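Local coordinates for cellulosome anchoring protein cohesin region (Clostridium thermocellum, PDB 4JO5) that binds cellulose as the carbohydrate-binding module of a scaffoldin, which brings the enzymes of the cellulosome to their substrate, at residues 33-38 / 138-143; 16-21 / 165-170. All coordinates share one frame; numbering follows the deposited sequence.

Overall arrangement
The module is a beta sandwich, and both contacts involve the sheet that holds the neighbouring strands 19-25 and 37-43. Contact 1 (33-38 with 138-143) lies where the chain leads into strand 37-43; its 138-143 half supplies three of the five residues that bind the calcium ion, and N33 lines the 1-methylimidazole site. Contact 2 (16-21 with 165-170) sits on the other side of the chain's centre, at the start of strand 19-25, and joins it to strand 165-168 on the border of the second sheet. The centres of the two contacts are about 23 Å apart and their nearest atoms about 7 Å, so they do not touch.

Contact 1: residues 33-38 / 138-143; sequences NSINPQ and YTQSND. With CA (calcium ion), chain B; 1MZ (1-methylimidazole), chain I.
Beside the calcium site, I35 lays its CD1 methyl over one face of the Y138 ring, a CH-pi contact with the carbon 3.5 Å from the ring centroid and 15° off the normal. With chi1 at -67°, CG1 of I35 lies anti to the carbonyl carbon, and the nearly extended chi2 carries CD1 over the ring; an aliphatic side chain suits this buried place against an aromatic face. The backbone of N33 and S34 borders the ring edge, while the phenol OH is hydrogen-bonded to Q68 OE1. N33 OD1 lies 3.6 Å from CM1 of 1-methylimidazole, and N33 ND2 bonds to W135 O. In this CBM3 beta sandwich, Y138 and T139 pair with strand 31-32, and a type I turn from Q140 to D143 follows. Calcium favours hard oxygen ligands: T139 O, just before the turn, and N142 OD1 within it bind the ion, and D143 OD1 does so at 2.3 Å; T61 and D63 complete the protein's share. A calcium-bound water donates to D143 OD2 at 2.6 Å. The Q140 side chain runs alongside I35, pointing the other way, with OE1 3.8 Å from I35 CG1. A second water accepts from N36 N and donates to Q140 OE1, while Q140 NE2 reaches S29 O and N27 O.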
ATOM      1  N   ASN A  33       0.294  -1.314 -18.851  1.00 28.18           N
ATOM      2  CA  ASN A  33       1.095  -0.123 -18.636  1.00 39.45           C
ATOM      3  C   ASN A  33       0.583   0.803 -17.533  1.00 30.33           C
ATOM      4  O   ASN A  33       1.037   1.946 -17.457  1.00 32.11           O
ATOM      5  CB  ASN A  33       1.296   0.649 -19.933  1.00 42.91           C
ATOM      6  CG  ASN A  33       0.020   1.169 -20.497  1.00 39.76           C
ATOM      7  OD1 ASN A  33      -1.046   1.029 -19.900  1.00 37.80           O
ATOM      8  ND2 ASN A  33       0.112   1.778 -21.668  1.00 41.34           N
ATOM      9  N   SER A  34      -0.351   0.325 -16.697  1.00 24.77           N
ATOM     10  CA  SER A  34      -0.623   0.958 -15.406  1.00 33.76           C
ATOM     11  C   SER A  34      -0.912  -0.126 -14.393  1.00 33.00           C
ATOM     12  O   SER A  34      -1.550  -1.123 -14.691  1.00 27.23           O
ATOM     13  CB  SER A  34      -1.779   1.995 -15.433  1.00 26.97           C
ATOM     14  OG  SER A  34      -3.053   1.380 -15.349  1.00 40.35           O
ATOM     15  N   ILE A  35      -0.398   0.077 -13.193  1.00 23.35           N
ATOM     16  CA  ILE A  35      -0.667  -0.804 -12.071  1.00 24.65           C
ATOM     17  C   ILE A  35      -1.623  -0.048 -11.146  1.00 22.57           C
ATOM     18  O   ILE A  35      -1.463   1.164 -10.937  1.00 21.59           O
ATOM     19  CB  ILE A  35       0.673  -1.191 -11.409  1.00 25.22           C
ATOM     20  CG1 ILE A  35       1.463  -2.064 -12.421  1.00 28.31           C
ATOM     21  CG2 ILE A  35       0.441  -1.914 -10.101  1.00 24.06           C
ATOM     22  CD1 ILE A  35       2.913  -2.275 -12.103  1.00 42.86           C
ATOM     23  N   ASN A  36      -2.626  -0.736 -10.614  1.00 25.56           N
ATOM     24  CA  ASN A  36      -3.722  -0.054  -9.916  1.00 22.21           C
ATOM     25  C   ASN A  36      -3.965  -0.600  -8.532  1.00 24.16           C
ATOM     26  O   ASN A  36      -4.911  -1.339  -8.321  1.00 22.18           O
ATOM     27  CB  ASN A  36      -4.992  -0.115 -10.761  1.00 26.31           C
ATOM     28  CG  ASN A  36      -4.850   0.698 -12.066  1.00 31.63           C
ATOM     29  OD1 ASN A  36      -5.249   1.853 -12.132  1.00 38.67           O
ATOM     30  ND2 ASN A  36      -4.221   0.113 -13.060  1.00 28.66           N
ATOM     31  N   PRO A  37      -3.093  -0.243  -7.583  1.00 24.18           N
ATOM     32  CA  PRO A  37      -3.206  -0.776  -6.220  1.00 21.68           C
ATOM     33  C   PRO A  37      -4.285  -0.030  -5.433  1.00 28.32           C
ATOM     34  O   PRO A  37      -4.323   1.206  -5.453  1.00 22.23           O
ATOM     35  CB  PRO A  37      -1.832  -0.481  -5.627  1.00 28.96           C
ATOM     36  CG  PRO A  37      -1.367   0.730  -6.349  1.00 32.05           C
ATOM     37  CD  PRO A  37      -1.906   0.617  -7.749  1.00 26.43           C
ATOM     38  N   GLN A  38      -5.143  -0.769  -4.744  1.00 22.95           N
ATOM     39  CA  GLN A  38      -6.206  -0.181  -3.939  1.00 17.66           C
ATOM     40  C   GLN A  38      -6.043  -0.618  -2.499  1.00 25.81           C
ATOM     41  O   GLN A  38      -5.991  -1.811  -2.249  1.00 18.86           O
ATOM     42  CB  GLN A  38      -7.580  -0.673  -4.404  1.00 18.65           C
ATOM     43  CG  GLN A  38      -7.763  -0.746  -5.905  1.00 26.53           C
ATOM     44  CD  GLN A  38      -8.005   0.611  -6.524  1.00 40.52           C
ATOM     45  OE1 GLN A  38      -9.027   1.248  -6.267  1.00 47.34           O
ATOM     46  NE2 GLN A  38      -7.059   1.065  -7.344  1.00 43.87           N
ATOM     47  N   TYR A 138       4.470  -2.967 -18.059  1.00 24.94           N
ATOM     48  CA  TYR A 138       4.933  -3.708 -16.912  1.00 29.81           C
ATOM     49  C   TYR A 138       4.490  -5.148 -17.123  1.00 38.00           C
ATOM     50  O   TYR A 138       3.602  -5.413 -17.931  1.00 31.52           O
ATOM     51  CB  TYR A 138       4.220  -3.243 -15.660  1.00 29.01           C
ATOM     52  CG  TYR A 138       4.553  -1.875 -15.118  1.00 28.22           C
ATOM     53  CD1 TYR A 138       5.745  -1.644 -14.449  1.00 22.76           C
ATOM     54  CD2 TYR A 138       3.615  -0.849 -15.157  1.00 25.53           C
ATOM     55  CE1 TYR A 138       6.015  -0.407 -13.863  1.00 24.25           C
ATOM     56  CE2 TYR A 138       3.889   0.406 -14.604  1.00 28.56           C
ATOM     57  CZ  TYR A 138       5.073   0.622 -13.953  1.00 24.19           C
ATOM     58  OH  TYR A 138       5.331   1.871 -13.409  1.00 30.38           O
ATOM     59  N   THR A 139       5.090  -6.056 -16.364  1.00 31.83           N
ATOM     60  CA  THR A 139       4.592  -7.409 -16.216  1.00 35.66           C
ATOM     61  C   THR A 139       4.222  -7.567 -14.763  1.00 35.26           C
ATOM     62  O   THR A 139       5.098  -7.378 -13.908  1.00 25.10           O
ATOM     63  CB  THR A 139       5.699  -8.400 -16.533  1.00 35.29           C
ATOM     64  OG1 THR A 139       6.036  -8.271 -17.915  1.00 32.92           O
ATOM     65  CG2 THR A 139       5.265  -9.831 -16.232  1.00 38.42           C
ATOM     66  N   GLN A 140       2.971  -7.941 -14.473  1.00 23.50           N
ATOM     67  CA  GLN A 140       2.507  -8.013 -13.091  1.00 22.83           C
ATOM     68  C   GLN A 140       2.766  -9.368 -12.387  1.00 23.18           C
ATOM     69  O   GLN A 140       2.811  -9.419 -11.162  1.00 27.52           O
ATOM     70  CB  GLN A 140       1.011  -7.694 -13.014  1.00 24.29           C
ATOM     71  CG  GLN A 140       0.652  -6.296 -13.543  1.00 26.09           C
ATOM     72  CD  GLN A 140      -0.637  -5.812 -12.939  1.00 28.23           C
ATOM     73  OE1 GLN A 140      -0.630  -5.187 -11.882  1.00 23.13           O
ATOM     74  NE2 GLN A 140      -1.755  -6.128 -13.582  1.00 21.71           N
ATOM     75  N   SER A 141       2.979 -10.432 -13.157  1.00 28.16           N
ATOM     76  CA  SER A 141       3.245 -11.763 -12.593  1.00 35.71           C
ATOM     77  C   SER A 141       4.584 -11.935 -11.815  1.00 44.67           C
ATOM     78  O   SER A 141       4.760 -12.917 -11.087  1.00 37.86           O
ATOM     79  CB  SER A 141       3.149 -12.824 -13.690  1.00 41.33           C
ATOM     80  OG  SER A 141       4.170 -12.663 -14.649  1.00 45.63           O
ATOM     81  N   ASN A 142       5.516 -10.999 -11.954  1.00 35.00           N
ATOM     82  CA  ASN A 142       6.728 -11.023 -11.138  1.00 32.25           C
ATOM     83  C   ASN A 142       6.760  -9.867 -10.133  1.00 33.16           C
ATOM     84  O   ASN A 142       7.826  -9.293  -9.868  1.00 32.19           O
ATOM     85  CB  ASN A 142       7.972 -10.988 -12.021  1.00 39.67           C
ATOM     86  CG  ASN A 142       8.003  -9.784 -12.944  1.00 37.09           C
ATOM     87  OD1 ASN A 142       7.158  -8.896 -12.867  1.00 30.55           O
ATOM     88  ND2 ASN A 142       9.002  -9.743 -13.818  1.00 39.77           N
ATOM     89  N   ASP A 143       5.587  -9.530  -9.596  1.00 28.57           N
ATOM     90  CA  ASP A 143       5.450  -8.460  -8.620  1.00 26.92           C
ATOM     91  C   ASP A 143       4.964  -8.999  -7.268  1.00 30.74           C
ATOM     92  O   ASP A 143       3.825  -9.482  -7.126  1.00 28.36           O
ATOM     93  CB  ASP A 143       4.474  -7.382  -9.093  1.00 25.61           C
ATOM     94  CG  ASP A 143       4.973  -6.595 -10.310  1.00 26.18           C
ATOM     95  OD1 ASP A 143       6.159  -6.699 -10.709  1.00 25.61           O
ATOM     96  OD2 ASP A 143       4.138  -5.855 -10.877  1.00 24.57           O
TER
HETATM   97 CA    CA B 201       7.071  -6.456 -12.837  1.00 27.82          CA
HETATM   98  N1  1MZ I 208      -2.704  -2.181 -21.808  0.50 73.44           N
HETATM   99  C2  1MZ I 208      -1.356  -2.046 -22.159  0.50 72.97           C
HETATM  100  N3  1MZ I 208      -1.118  -2.840 -23.286  0.50 72.72           N
HETATM  101  C4  1MZ I 208      -2.346  -3.477 -23.642  0.50 72.78           C
HETATM  102  C5  1MZ I 208      -3.310  -3.079 -22.743  0.50 73.32           C
HETATM  103  CM1 1MZ I 208      -3.358  -1.540 -20.714  0.50 69.92           C
HETATM  104  O   HOH W   1      -2.687  -3.558 -11.160  0.86 22.43           O
HETATM  105  O   HOH W   2       5.381  -4.617 -12.755  0.94 23.71           O

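Contact 2: residues 16-21 / 165-170; sequences SGNLKV and VLVWGK
W168 and V167 form a classic beta bulge opposite A160, at the border strand of one sheet of the beta sandwich, and both side chains turn toward 16-21, which leads into the other sheet. The two short strand segments cross steeply, neither parallel nor antiparallel. In the bend before strand 19-25, G17 has no side chain to collide with the carbonyl oxygen of S16. Apolar contacts dominate. V21 sits over the indole face, its CB 3.4 Å from the centroid of the five-membered ring and 11° off the normal, with CG2 3.4 Å from W168 CG. CG of W168 is anti to its backbone N (chi1 176°), which extends the broad ring across 19-21, with V21 N over the same face as V21 CG2; that buried N has no partner in the model. NE1 is satisfied by W155 O. The compact V167 fits between S16, N18 and L19, its CG2 meeting L19 CD1 at 3.6 Å. Separately, the amide oxygen N18 OD1 comes within van der Waals range of V167 CB, at 3.4 Å. Among polar links, a water accepts from G17 N and L19 N and lies within hydrogen-bonding distance of V167 O. One direct bond crosses the contact: S16 N donates to V167 O over 3.0 Å, nearly straight at 174°, with the donor tilted well out of the carbonyl plane.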
ATOM      1  N   SER A  16       0.756  -6.566  14.260  1.00 22.21           N
ATOM      2  CA  SER A  16       0.759  -5.855  15.517  1.00 26.67           C
ATOM      3  C   SER A  16      -0.628  -5.806  16.165  1.00 30.58           C
ATOM      4  O   SER A  16      -0.741  -5.850  17.380  1.00 30.99           O
ATOM      5  CB  SER A  16       1.262  -4.451  15.278  1.00 36.01           C
ATOM      6  OG  SER A  16       2.368  -4.230  16.065  1.00 40.92           O
ATOM      7  N   GLY A  17      -1.674  -5.722  15.357  1.00 29.33           N
ATOM      8  CA  GLY A  17      -3.028  -5.696  15.869  1.00 23.78           C
ATOM      9  C   GLY A  17      -3.663  -4.315  15.892  1.00 27.50           C
ATOM     10  O   GLY A  17      -4.849  -4.186  16.288  1.00 23.85           O
ATOM     11  N   ASN A  18      -2.908  -3.287  15.481  1.00 23.26           N
ATOM     12  CA  ASN A  18      -3.434  -1.917  15.469  1.00 22.08           C
ATOM     13  C   ASN A  18      -4.053  -1.557  14.127  1.00 31.29           C
ATOM     14  O   ASN A  18      -4.914  -0.666  14.031  1.00 27.21           O
ATOM     15  CB  ASN A  18      -2.355  -0.877  15.833  1.00 28.62           C
ATOM     16  CG  ASN A  18      -0.944  -1.315  15.443  1.00 33.82           C
ATOM     17  OD1 ASN A  18      -0.727  -1.853  14.359  1.00 31.65           O
ATOM     18  ND2 ASN A  18       0.021  -1.093  16.346  1.00 31.28           N
ATOM     19  N   LEU A  19      -3.607  -2.259  13.094  1.00 20.51           N
ATOM     20  CA  LEU A  19      -4.132  -2.075  11.740  1.00 22.38           C
ATOM     21  C   LEU A  19      -4.561  -3.379  11.110  1.00 21.72           C
ATOM     22  O   LEU A  19      -3.963  -4.438  11.323  1.00 21.86           O
ATOM     23  CB  LEU A  19      -3.054  -1.497  10.824  1.00 29.24           C
ATOM     24  CG  LEU A  19      -2.562  -0.108  11.184  1.00 27.55           C
ATOM     25  CD1 LEU A  19      -1.515   0.291  10.175  1.00 28.42           C
ATOM     26  CD2 LEU A  19      -3.704   0.893  11.206  1.00 34.47           C
ATOM     27  N   LYS A  20      -5.605  -3.286  10.314  1.00 20.16           N
ATOM     28  CA  LYS A  20      -5.970  -4.343   9.415  1.00 17.80           C
ATOM     29  C   LYS A  20      -5.770  -3.729   8.039  1.00 26.07           C
ATOM     30  O   LYS A  20      -6.256  -2.645   7.775  1.00 21.91           O
ATOM     31  CB  LYS A  20      -7.432  -4.739   9.598  1.00 25.14           C
ATOM     32  CG  LYS A  20      -7.858  -5.722   8.547  1.00 27.50           C
ATOM     33  CD  LYS A  20      -9.226  -6.261   8.796  1.00 25.59           C
ATOM     34  CE  LYS A  20     -10.303  -5.219   8.629  1.00 31.27           C
ATOM     35  NZ  LYS A  20     -11.653  -5.879   8.705  1.00 42.96           N
ATOM     36  N   VAL A  21      -5.046  -4.414   7.171  1.00 21.29           N
ATOM     37  CA  VAL A  21      -4.806  -3.907   5.819  1.00 23.24           C
ATOM     38  C   VAL A  21      -5.444  -4.850   4.822  1.00 20.15           C
ATOM     39  O   VAL A  21      -5.115  -6.050   4.771  1.00 27.24           O
ATOM     40  CB  VAL A  21      -3.299  -3.779   5.467  1.00 29.27           C
ATOM     41  CG1 VAL A  21      -3.111  -3.191   4.053  1.00 26.86           C
ATOM     42  CG2 VAL A  21      -2.572  -2.924   6.479  1.00 28.30           C
ATOM     43  N   VAL A 165       7.825   1.884  11.945  1.00 26.99           N
ATOM     44  CA  VAL A 165       7.778   0.554  12.549  1.00 25.10           C
ATOM     45  C   VAL A 165       6.797  -0.319  11.784  1.00 22.49           C
ATOM     46  O   VAL A 165       5.643   0.016  11.665  1.00 23.60           O
ATOM     47  CB  VAL A 165       7.313   0.651  14.000  1.00 26.40           C
ATOM     48  CG1 VAL A 165       7.203  -0.720  14.637  1.00 30.13           C
ATOM     49  CG2 VAL A 165       8.262   1.548  14.786  1.00 31.65           C
ATOM     50  N   LEU A 166       7.252  -1.452  11.298  1.00 24.06           N
ATOM     51  CA  LEU A 166       6.386  -2.386  10.582  1.00 26.36           C
ATOM     52  C   LEU A 166       5.291  -2.987  11.481  1.00 22.78           C
ATOM     53  O   LEU A 166       5.602  -3.666  12.461  1.00 27.13           O
ATOM     54  CB  LEU A 166       7.265  -3.518  10.030  1.00 28.09           C
ATOM     55  CG  LEU A 166       6.569  -4.636   9.246  1.00 26.21           C
ATOM     56  CD1 LEU A 166       5.932  -4.087   8.009  1.00 25.42           C
ATOM     57  CD2 LEU A 166       7.598  -5.704   8.863  1.00 34.33           C
ATOM     58  N   VAL A 167       4.021  -2.763  11.150  1.00 24.84           N
ATOM     59  CA  VAL A 167       2.912  -3.307  11.964  1.00 20.86           C
ATOM     60  C   VAL A 167       1.999  -4.303  11.224  1.00 26.65           C
ATOM     61  O   VAL A 167       1.092  -4.894  11.821  1.00 25.96           O
ATOM     62  CB  VAL A 167       2.042  -2.176  12.498  1.00 20.98           C
ATOM     63  CG1 VAL A 167       2.866  -1.318  13.437  1.00 24.94           C
ATOM     64  CG2 VAL A 167       1.477  -1.351  11.333  1.00 22.09           C
ATOM     65  N   TRP A 168       2.230  -4.465   9.930  1.00 23.92           N
ATOM     66  CA  TRP A 168       1.410  -5.334   9.079  1.00 22.95           C
ATOM     67  C   TRP A 168       2.227  -5.779   7.873  1.00 27.12           C
ATOM     68  O   TRP A 168       2.868  -4.959   7.201  1.00 22.09           O
ATOM     69  CB  TRP A 168       0.158  -4.604   8.551  1.00 23.30           C
ATOM     70  CG  TRP A 168      -0.638  -5.457   7.605  1.00 26.74           C
ATOM     71  CD1 TRP A 168      -0.389  -5.673   6.279  1.00 28.48           C
ATOM     72  CD2 TRP A 168      -1.788  -6.246   7.927  1.00 23.69           C
ATOM     73  NE1 TRP A 168      -1.313  -6.550   5.761  1.00 24.67           N
ATOM     74  CE2 TRP A 168      -2.180  -6.917   6.758  1.00 23.33           C
ATOM     75  CE3 TRP A 168      -2.524  -6.453   9.096  1.00 23.88           C
ATOM     76  CZ2 TRP A 168      -3.281  -7.763   6.717  1.00 26.05           C
ATOM     77  CZ3 TRP A 168      -3.625  -7.292   9.048  1.00 21.79           C
ATOM     78  CH2 TRP A 168      -3.999  -7.924   7.866  1.00 25.22           C
ATOM     79  N   GLY A 169       2.163  -7.073   7.587  1.00 22.89           N
ATOM     80  CA  GLY A 169       2.692  -7.628   6.368  1.00 22.58           C
ATOM     81  C   GLY A 169       4.120  -8.104   6.501  1.00 29.78           C
ATOM     82  O   GLY A 169       4.792  -7.907   7.519  1.00 25.33           O
ATOM     83  N   LYS A 170       4.595  -8.722   5.429  1.00 21.21           N
ATOM     84  CA  LYS A 170       5.939  -9.273   5.394  1.00 25.14           C
ATOM     85  C   LYS A 170       6.672  -8.656   4.212  1.00 26.63           C
ATOM     86  O   LYS A 170       6.200  -8.766   3.088  1.00 28.22           O
ATOM     87  CB  LYS A 170       5.853 -10.776   5.195  1.00 26.70           C
ATOM     88  CG  LYS A 170       7.228 -11.458   5.066  1.00 37.35           C
ATOM     89  CD  LYS A 170       7.111 -12.974   5.007  1.00 41.99           C
ATOM     90  CE  LYS A 170       8.455 -13.615   4.709  1.00 66.42           C
ATOM     91  NZ  LYS A 170       9.403 -13.575   5.873  1.00 80.18           N
TER
HETATM   92  O   HOH W   3      -1.598  -4.570  12.727  0.93 22.79           O